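PDB 4DNA: probable glutathione reductase, which probably catalyses the NADPH-dependent reduction of glutathione disulfide to glutathione, as an FAD-containing homodimer with a redox-active disulfide. Local coordinates for residues L393-I407 and L419-D433. Numbering follows the deposited sequence.
Sequences LVVNAADRKVVGAHI and LGISLRAGCTKDDFD
K401 and T428 are joined by a single beta bridge: K429 N donates to R400 O (2.7 Å) and V402 N to C427 O (3.1 Å). The bridged residue T428 is also the N-cap of helix 429-433: its OG1 accepts from D431 N, while T428 N donates to D431 OD2, a capping box. Just upstream, G426, with positive phi, closes helix 412-424 in a Schellman motif, and K401 CD and CE rest against G426 O (CE at 3.2 Å).

Charged groups meet beside the bridge. R400, its chain bent at chi2 and chi3, forms a salt bridge with D430 through NH2 and OD1 (3.1 Å), the guanidinium and carboxylate planes standing 72° apart; the bond from NE to OD2 is weak. K429 CB lies over one guanidinium face, and R400 NH1 turns to E369 and Y371 on strand 367-375.

This is the dimerisation domain of the pyridine nucleotide-disulfide oxidoreductases, in which the two helices cover one face of an antiparallel sheet. Helix 419-424 runs nearly antiparallel to strand 402-407 (160°), and L419 and C427 pack on the second subunit.

Apolar side chains pack between the sheet and the helices. V402 splits its branches: CG1, anti to the backbone N (chi1 179°), meets L423 CD1 at 4.0 Å, whereas CG2 reaches F432 CE1 (3.9 Å). L393 CD1 approaches the same ring at CD2 (3.9 Å), and L419 CD1 touches both A405 CB and I407 CG1.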
ATOM      1  N   LEU A 393      15.016   0.100   7.228  1.00 58.34           N
ATOM      2  CA  LEU A 393      14.683   0.559   8.567  1.00 58.68           C
ATOM      3  C   LEU A 393      15.915   1.024   9.313  1.00 60.14           C
ATOM      4  O   LEU A 393      16.950   0.338   9.280  1.00 60.42           O
ATOM      5  CB  LEU A 393      14.033  -0.567   9.363  1.00 59.25           C
ATOM      6  CG  LEU A 393      12.571  -0.850   9.015  1.00 57.52           C
ATOM      7  CD1 LEU A 393      12.066  -2.110   9.698  1.00 57.50           C
ATOM      8  CD2 LEU A 393      11.739   0.339   9.414  1.00 57.22           C
ATOM      9  N   VAL A 394      15.807   2.174   9.990  1.00 59.97           N
ATOM     10  CA  VAL A 394      16.924   2.716  10.785  1.00 59.97           C
ATOM     11  C   VAL A 394      16.540   2.777  12.275  1.00 59.85           C
ATOM     12  O   VAL A 394      15.483   3.324  12.626  1.00 59.86           O
ATOM     13  CB  VAL A 394      17.380   4.095  10.275  1.00 59.56           C
ATOM     14  CG1 VAL A 394      18.617   4.550  11.025  1.00 59.43           C
ATOM     15  CG2 VAL A 394      17.656   4.062   8.778  1.00 58.58           C
ATOM     16  N   VAL A 395      17.397   2.213  13.133  1.00 59.87           N
ATOM     17  CA  VAL A 395      17.063   1.936  14.537  1.00 59.96           C
ATOM     18  C   VAL A 395      18.123   2.415  15.540  1.00 61.07           C
ATOM     19  O   VAL A 395      19.331   2.227  15.328  1.00 62.13           O
ATOM     20  CB  VAL A 395      16.843   0.431  14.721  1.00 59.58           C
ATOM     21  CG1 VAL A 395      16.854   0.030  16.192  1.00 60.45           C
ATOM     22  CG2 VAL A 395      15.550   0.020  14.027  1.00 58.87           C
ATOM     23  N   ASN A 396      17.678   3.022  16.639  1.00 60.26           N
ATOM     24  CA  ASN A 396      18.591   3.419  17.698  1.00 62.32           C
ATOM     25  C   ASN A 396      18.936   2.239  18.605  1.00 63.22           C
ATOM     26  O   ASN A 396      18.070   1.711  19.286  1.00 62.62           O
ATOM     27  CB  ASN A 396      18.017   4.580  18.509  1.00 61.57           C
ATOM     28  CG  ASN A 396      18.986   5.106  19.560  1.00 62.65           C
ATOM     29  OD1 ASN A 396      19.909   4.421  19.996  1.00 65.00           O
ATOM     30  ND2 ASN A 396      18.764   6.331  19.980  1.00 62.49           N
ATOM     31  N   ALA A 397      20.216   1.857  18.615  1.00 64.23           N
ATOM     32  CA  ALA A 397      20.690   0.697  19.377  1.00 64.49           C
ATOM     33  C   ALA A 397      20.384   0.781  20.862  1.00 65.42           C
ATOM     34  O   ALA A 397      20.154  -0.244  21.494  1.00 66.20           O
ATOM     35  CB  ALA A 397      22.177   0.483  19.160  1.00 66.14           C
ATOM     36  N   ALA A 398      20.382   1.998  21.405  1.00 65.73           N
ATOM     37  CA  ALA A 398      20.097   2.244  22.819  1.00 65.34           C
ATOM     38  C   ALA A 398      18.624   2.062  23.200  1.00 66.09           C
ATOM     39  O   ALA A 398      18.347   1.651  24.310  1.00 68.76           O
ATOM     40  CB  ALA A 398      20.568   3.631  23.209  1.00 66.37           C
ATOM     41  N   ASP A 399      17.715   2.418  22.305  1.00 65.30           N
ATOM     42  CA  ASP A 399      16.278   2.380  22.511  1.00 65.67           C
ATOM     43  C   ASP A 399      15.623   1.176  21.963  1.00 64.25           C
ATOM     44  O   ASP A 399      14.690   0.668  22.501  1.00 65.01           O
ATOM     45  CB  ASP A 399      15.662   3.451  21.659  1.00 64.22           C
ATOM     46  CG  ASP A 399      15.779   4.755  22.239  1.00 65.64           C
ATOM     47  OD1 ASP A 399      15.888   4.810  23.456  1.00 67.75           O
ATOM     48  OD2 ASP A 399      15.760   5.727  21.487  1.00 64.86           O
ATOM     49  N   ARG A 400      16.101   0.788  20.809  1.00 64.32           N
ATOM     50  CA  ARG A 400      15.416  -0.056  19.847  1.00 63.92           C
ATOM     51  C   ARG A 400      14.376   0.723  19.013  1.00 63.08           C
ATOM     52  O   ARG A 400      13.655   0.137  18.193  1.00 62.89           O
ATOM     53  CB  ARG A 400      14.866  -1.326  20.515  1.00 64.46           C
ATOM     54  CG  ARG A 400      15.976  -2.235  21.013  1.00 64.05           C
ATOM     55  CD  ARG A 400      16.724  -2.829  19.838  1.00 64.55           C
ATOM     56  NE  ARG A 400      16.042  -4.029  19.376  1.00 67.13           N
ATOM     57  CZ  ARG A 400      16.088  -4.520  18.141  1.00 67.10           C
ATOM     58  NH1 ARG A 400      16.784  -3.907  17.197  1.00 65.71           N
ATOM     59  NH2 ARG A 400      15.414  -5.627  17.845  1.00 69.54           N
ATOM     60  N   LYS A 401      14.346   2.044  19.182  1.00 62.18           N
ATOM     61  CA  LYS A 401      13.432   2.888  18.410  1.00 62.35           C
ATOM     62  C   LYS A 401      13.698   2.830  16.914  1.00 61.00           C
ATOM     63  O   LYS A 401      14.827   3.029  16.482  1.00 60.82           O
ATOM     64  CB  LYS A 401      13.543   4.362  18.838  1.00 62.28           C
ATOM     65  CG  LYS A 401      12.871   4.745  20.140  1.00 63.73           C
ATOM     66  CD  LYS A 401      11.423   4.289  20.216  1.00 69.22           C
ATOM     67  CE  LYS A 401      10.780   4.736  21.531  1.00 73.52           C
ATOM     68  NZ  LYS A 401      10.509   6.206  21.546  1.00 78.37           N
ATOM     69  N   VAL A 402      12.656   2.614  16.117  1.00 60.37           N
ATOM     70  CA  VAL A 402      12.774   2.925  14.692  1.00 59.52           C
ATOM     71  C   VAL A 402      12.754   4.450  14.505  1.00 58.73           C
ATOM     72  O   VAL A 402      11.811   5.105  14.869  1.00 58.36           O
ATOM     73  CB  VAL A 402      11.673   2.276  13.858  1.00 57.64           C
ATOM     74  CG1 VAL A 402      11.847   2.677  12.404  1.00 57.66           C
ATOM     75  CG2 VAL A 402      11.707   0.761  14.022  1.00 56.32           C
ATOM     76  N   VAL A 403      13.814   5.006  13.956  1.00 58.87           N
ATOM     77  CA  VAL A 403      13.951   6.453  13.855  1.00 58.49           C
ATOM     78  C   VAL A 403      13.822   6.884  12.390  1.00 58.33           C
ATOM     79  O   VAL A 403      13.778   8.081  12.078  1.00 59.06           O
ATOM     80  CB  VAL A 403      15.321   6.938  14.427  1.00 60.56           C
ATOM     81  CG1 VAL A 403      15.471   6.595  15.909  1.00 60.50           C
ATOM     82  CG2 VAL A 403      16.497   6.374  13.628  1.00 59.19           C
ATOM     83  N   GLY A 404      13.782   5.900  11.496  1.00 57.47           N
ATOM     84  CA  GLY A 404      13.672   6.150  10.079  1.00 56.21           C
ATOM     85  C   GLY A 404      13.264   4.879   9.374  1.00 57.69           C
ATOM     86  O   GLY A 404      13.773   3.786   9.681  1.00 58.37           O
ATOM     87  N   ALA A 405      12.314   5.036   8.451  1.00 58.56           N
ATOM     88  CA  ALA A 405      11.882   3.994   7.521  1.00 57.53           C
ATOM     89  C   ALA A 405      11.795   4.607   6.120  1.00 61.03           C
ATOM     90  O   ALA A 405      11.248   5.697   5.948  1.00 57.86           O
ATOM     91  CB  ALA A 405      10.541   3.441   7.925  1.00 56.36           C
ATOM     92  N   HIS A 406      12.362   3.896   5.140  1.00 61.71           N
ATOM     93  CA  HIS A 406      12.495   4.342   3.755  1.00 59.68           C
ATOM     94  C   HIS A 406      12.210   3.215   2.811  1.00 61.13           C
ATOM     95  O   HIS A 406      12.787   2.128   2.930  1.00 61.02           O
ATOM     96  CB  HIS A 406      13.901   4.858   3.510  1.00 62.23           C
ATOM     97  CG  HIS A 406      14.430   5.719   4.625  1.00 62.84           C
ATOM     98  ND1 HIS A 406      14.160   7.041   4.713  1.00 64.06           N
ATOM     99  CD2 HIS A 406      15.215   5.399   5.727  1.00 61.80           C
ATOM    100  CE1 HIS A 406      14.746   7.538   5.814  1.00 63.23           C
ATOM    101  NE2 HIS A 406      15.395   6.531   6.432  1.00 63.70           N
ATOM    102  N   ILE A 407      11.312   3.485   1.865  1.00 61.45           N
ATOM    103  CA  ILE A 407      10.806   2.496   0.916  1.00 62.34           C
ATOM    104  C   ILE A 407      10.956   3.020  -0.496  1.00 64.72           C
ATOM    105  O   ILE A 407      10.524   4.129  -0.799  1.00 61.96           O
ATOM    106  CB  ILE A 407       9.294   2.200   1.111  1.00 62.25           C
ATOM    107  CG1 ILE A 407       8.921   1.997   2.586  1.00 62.01           C
ATOM    108  CG2 ILE A 407       8.883   0.988   0.287  1.00 63.12           C
ATOM    109  CD1 ILE A 407       9.501   0.747   3.219  1.00 63.31           C
ATOM    110  N   LEU A 419       3.404   3.604   8.196  1.00 59.46           N
ATOM    111  CA  LEU A 419       4.605   3.632   9.001  1.00 60.04           C
ATOM    112  C   LEU A 419       4.676   4.905   9.870  1.00 62.43           C
ATOM    113  O   LEU A 419       5.130   4.852  11.014  1.00 65.21           O
ATOM    114  CB  LEU A 419       5.844   3.531   8.124  1.00 60.36           C
ATOM    115  CG  LEU A 419       6.094   2.228   7.370  1.00 59.55           C
ATOM    116  CD1 LEU A 419       7.181   2.436   6.315  1.00 56.38           C
ATOM    117  CD2 LEU A 419       6.477   1.116   8.331  1.00 59.10           C
ATOM    118  N   GLY A 420       4.219   6.041   9.340  1.00 60.59           N
ATOM    119  CA  GLY A 420       4.201   7.294  10.096  1.00 61.85           C
ATOM    120  C   GLY A 420       3.416   7.248  11.401  1.00 63.42           C
ATOM    121  O   GLY A 420       3.737   7.947  12.352  1.00 64.30           O
ATOM    122  N   ILE A 421       2.371   6.437  11.452  1.00 62.75           N
ATOM    123  CA  ILE A 421       1.638   6.269  12.685  1.00 63.88           C
ATOM    124  C   ILE A 421       2.553   5.574  13.687  1.00 65.21           C
ATOM    125  O   ILE A 421       2.736   6.042  14.820  1.00 65.87           O
ATOM    126  CB  ILE A 421       0.353   5.468  12.473  1.00 63.72           C
ATOM    127  CG1 ILE A 421      -0.559   6.182  11.465  1.00 63.57           C
ATOM    128  CG2 ILE A 421      -0.357   5.268  13.799  1.00 65.16           C
ATOM    129  CD1 ILE A 421      -1.664   5.317  10.896  1.00 62.61           C
ATOM    130  N   SER A 422       3.166   4.478  13.245  1.00 64.86           N
ATOM    131  CA  SER A 422       4.066   3.700  14.096  1.00 66.49           C
ATOM    132  C   SER A 422       5.202   4.542  14.653  1.00 66.34           C
ATOM    133  O   SER A 422       5.552   4.398  15.817  1.00 67.71           O
ATOM    134  CB  SER A 422       4.622   2.494  13.345  1.00 66.48           C
ATOM    135  OG  SER A 422       3.562   1.713  12.813  1.00 72.34           O
ATOM    136  N   LEU A 423       5.759   5.433  13.845  1.00 65.00           N
ATOM    137  CA  LEU A 423       6.880   6.238  14.313  1.00 66.14           C
ATOM    138  C   LEU A 423       6.476   7.411  15.215  1.00 67.67           C
ATOM    139  O   LEU A 423       7.147   7.688  16.218  1.00 69.51           O
ATOM    140  CB  LEU A 423       7.766   6.688  13.155  1.00 66.80           C
ATOM    141  CG  LEU A 423       8.837   5.642  12.808  1.00 65.47           C
ATOM    142  CD1 LEU A 423       8.240   4.450  12.069  1.00 65.34           C
ATOM    143  CD2 LEU A 423       9.979   6.254  12.005  1.00 62.93           C
ATOM    144  N   ARG A 424       5.370   8.078  14.882  1.00 67.50           N
ATOM    145  CA  ARG A 424       4.807   9.099  15.761  1.00 68.62           C
ATOM    146  C   ARG A 424       4.644   8.533  17.187  1.00 69.39           C
ATOM    147  O   ARG A 424       5.026   9.191  18.148  1.00 68.51           O
ATOM    148  CB  ARG A 424       3.474   9.651  15.211  1.00 67.89           C
ATOM    149  CG  ARG A 424       2.979  10.929  15.891  1.00 72.83           C
ATOM    150  CD  ARG A 424       3.917  12.092  15.595  1.00 85.25           C
ATOM    151  NE  ARG A 424       3.684  13.261  16.444  1.00 91.75           N
ATOM    152  CZ  ARG A 424       4.633  14.110  16.854  1.00 95.83           C
ATOM    153  NH1 ARG A 424       5.915  13.932  16.516  1.00 88.53           N
ATOM    154  NH2 ARG A 424       4.298  15.142  17.625  1.00101.11           N
ATOM    155  N   ALA A 425       4.112   7.314  17.312  1.00 68.20           N
ATOM    156  CA  ALA A 425       3.884   6.688  18.625  1.00 67.90           C
ATOM    157  C   ALA A 425       5.123   6.004  19.217  1.00 68.11           C
ATOM    158  O   ALA A 425       5.004   5.245  20.181  1.00 68.33           O
ATOM    159  CB  ALA A 425       2.710   5.704  18.559  1.00 67.69           C
ATOM    160  N   GLY A 426       6.297   6.266  18.636  1.00 67.64           N
ATOM    161  CA  GLY A 426       7.567   5.715  19.118  1.00 67.09           C
ATOM    162  C   GLY A 426       7.714   4.195  19.115  1.00 67.39           C
ATOM    163  O   GLY A 426       8.189   3.628  20.087  1.00 68.71           O
ATOM    164  N   CYS A 427       7.328   3.525  18.036  1.00 65.38           N
ATOM    165  CA  CYS A 427       7.472   2.068  17.970  1.00 65.38           C
ATOM    166  C   CYS A 427       8.923   1.570  17.922  1.00 67.04           C
ATOM    167  O   CYS A 427       9.814   2.211  17.327  1.00 65.10           O
ATOM    168  CB  CYS A 427       6.654   1.479  16.816  1.00 66.62           C
ATOM    169  SG  CYS A 427       4.916   1.154  17.247  1.00 71.40           S
ATOM    170  N   THR A 428       9.160   0.420  18.547  1.00 64.57           N
ATOM    171  CA  THR A 428      10.496  -0.154  18.598  1.00 63.21           C
ATOM    172  C   THR A 428      10.634  -1.243  17.554  1.00 62.67           C
ATOM    173  O   THR A 428       9.623  -1.795  17.114  1.00 63.71           O
ATOM    174  CB  THR A 428      10.802  -0.747  19.980  1.00 62.39           C
ATOM    175  OG1 THR A 428       9.853  -1.778  20.289  1.00 64.31           O
ATOM    176  CG2 THR A 428      10.757   0.330  21.050  1.00 60.25           C
ATOM    177  N   LYS A 429      11.876  -1.560  17.175  1.00 62.32           N
ATOM    178  CA  LYS A 429      12.177  -2.630  16.209  1.00 62.54           C
ATOM    179  C   LYS A 429      11.577  -3.942  16.695  1.00 63.75           C
ATOM    180  O   LYS A 429      11.274  -4.849  15.921  1.00 64.01           O
ATOM    181  CB  LYS A 429      13.700  -2.759  15.999  1.00 63.50           C
ATOM    182  CG  LYS A 429      14.166  -3.855  15.029  1.00 63.73           C
ATOM    183  CD  LYS A 429      13.575  -3.709  13.630  1.00 61.81           C
ATOM    184  CE  LYS A 429      14.043  -4.771  12.654  1.00 60.58           C
ATOM    185  NZ  LYS A 429      13.555  -6.138  12.963  1.00 63.27           N
ATOM    186  N   ASP A 430      11.382  -4.016  18.002  1.00 64.58           N
ATOM    187  CA  ASP A 430      10.773  -5.176  18.619  1.00 65.99           C
ATOM    188  C   ASP A 430       9.272  -5.247  18.324  1.00 66.41           C
ATOM    189  O   ASP A 430       8.816  -6.306  17.895  1.00 70.38           O
ATOM    190  CB  ASP A 430      11.143  -5.242  20.101  1.00 66.08           C
ATOM    191  CG  ASP A 430      12.654  -5.231  20.300  1.00 66.25           C
ATOM    192  OD1 ASP A 430      13.303  -6.262  20.036  1.00 67.40           O
ATOM    193  OD2 ASP A 430      13.202  -4.172  20.656  1.00 64.62           O
ATOM    194  N   ASP A 431       8.527  -4.144  18.487  1.00 64.60           N
ATOM    195  CA  ASP A 431       7.111  -4.102  18.060  1.00 67.27           C
ATOM    196  C   ASP A 431       6.955  -4.663  16.655  1.00 66.52           C
ATOM    197  O   ASP A 431       6.003  -5.415  16.369  1.00 65.46           O
ATOM    198  CB  ASP A 431       6.550  -2.675  18.032  1.00 65.60           C
ATOM    199  CG  ASP A 431       6.602  -1.982  19.383  1.00 68.49           C
ATOM    200  OD1 ASP A 431       6.283  -2.639  20.399  1.00 69.24           O
ATOM    201  OD2 ASP A 431       6.945  -0.774  19.420  1.00 66.06           O
ATOM    202  N   PHE A 432       7.890  -4.281  15.779  1.00 63.70           N
ATOM    203  CA  PHE A 432       7.887  -4.764  14.401  1.00 64.12           C
ATOM    204  C   PHE A 432       8.055  -6.283  14.326  1.00 65.91           C
ATOM    205  O   PHE A 432       7.318  -6.945  13.594  1.00 65.40           O
ATOM    206  CB  PHE A 432       9.007  -4.139  13.585  1.00 60.89           C
ATOM    207  CG  PHE A 432       8.679  -2.816  12.977  1.00 58.89           C
ATOM    208  CD1 PHE A 432       8.382  -1.709  13.773  1.00 59.46           C
ATOM    209  CD2 PHE A 432       8.758  -2.646  11.603  1.00 57.95           C
ATOM    210  CE1 PHE A 432       8.132  -0.477  13.204  1.00 57.48           C
ATOM    211  CE2 PHE A 432       8.515  -1.405  11.028  1.00 57.80           C
ATOM    212  CZ  PHE A 432       8.194  -0.323  11.831  1.00 56.92           C
ATOM    213  N   ASP A 433       9.027  -6.824  15.064  1.00 64.91           N
ATOM    214  CA  ASP A 433       9.333  -8.255  14.985  1.00 66.25           C
ATOM    215  C   ASP A 433       8.233  -9.145  15.557  1.00 67.98           C
ATOM    216  O   ASP A 433       8.018 -10.238  15.055  1.00 69.90           O
ATOM    217  CB  ASP A 433      10.693  -8.559  15.605  1.00 66.98           C
ATOM    218  CG  ASP A 433      11.836  -7.868  14.869  1.00 65.66           C
ATOM    219  OD1 ASP A 433      11.568  -7.035  13.995  1.00 64.72           O
ATOM    220  OD2 ASP A 433      13.010  -8.153  15.151  1.00 67.89           O
TER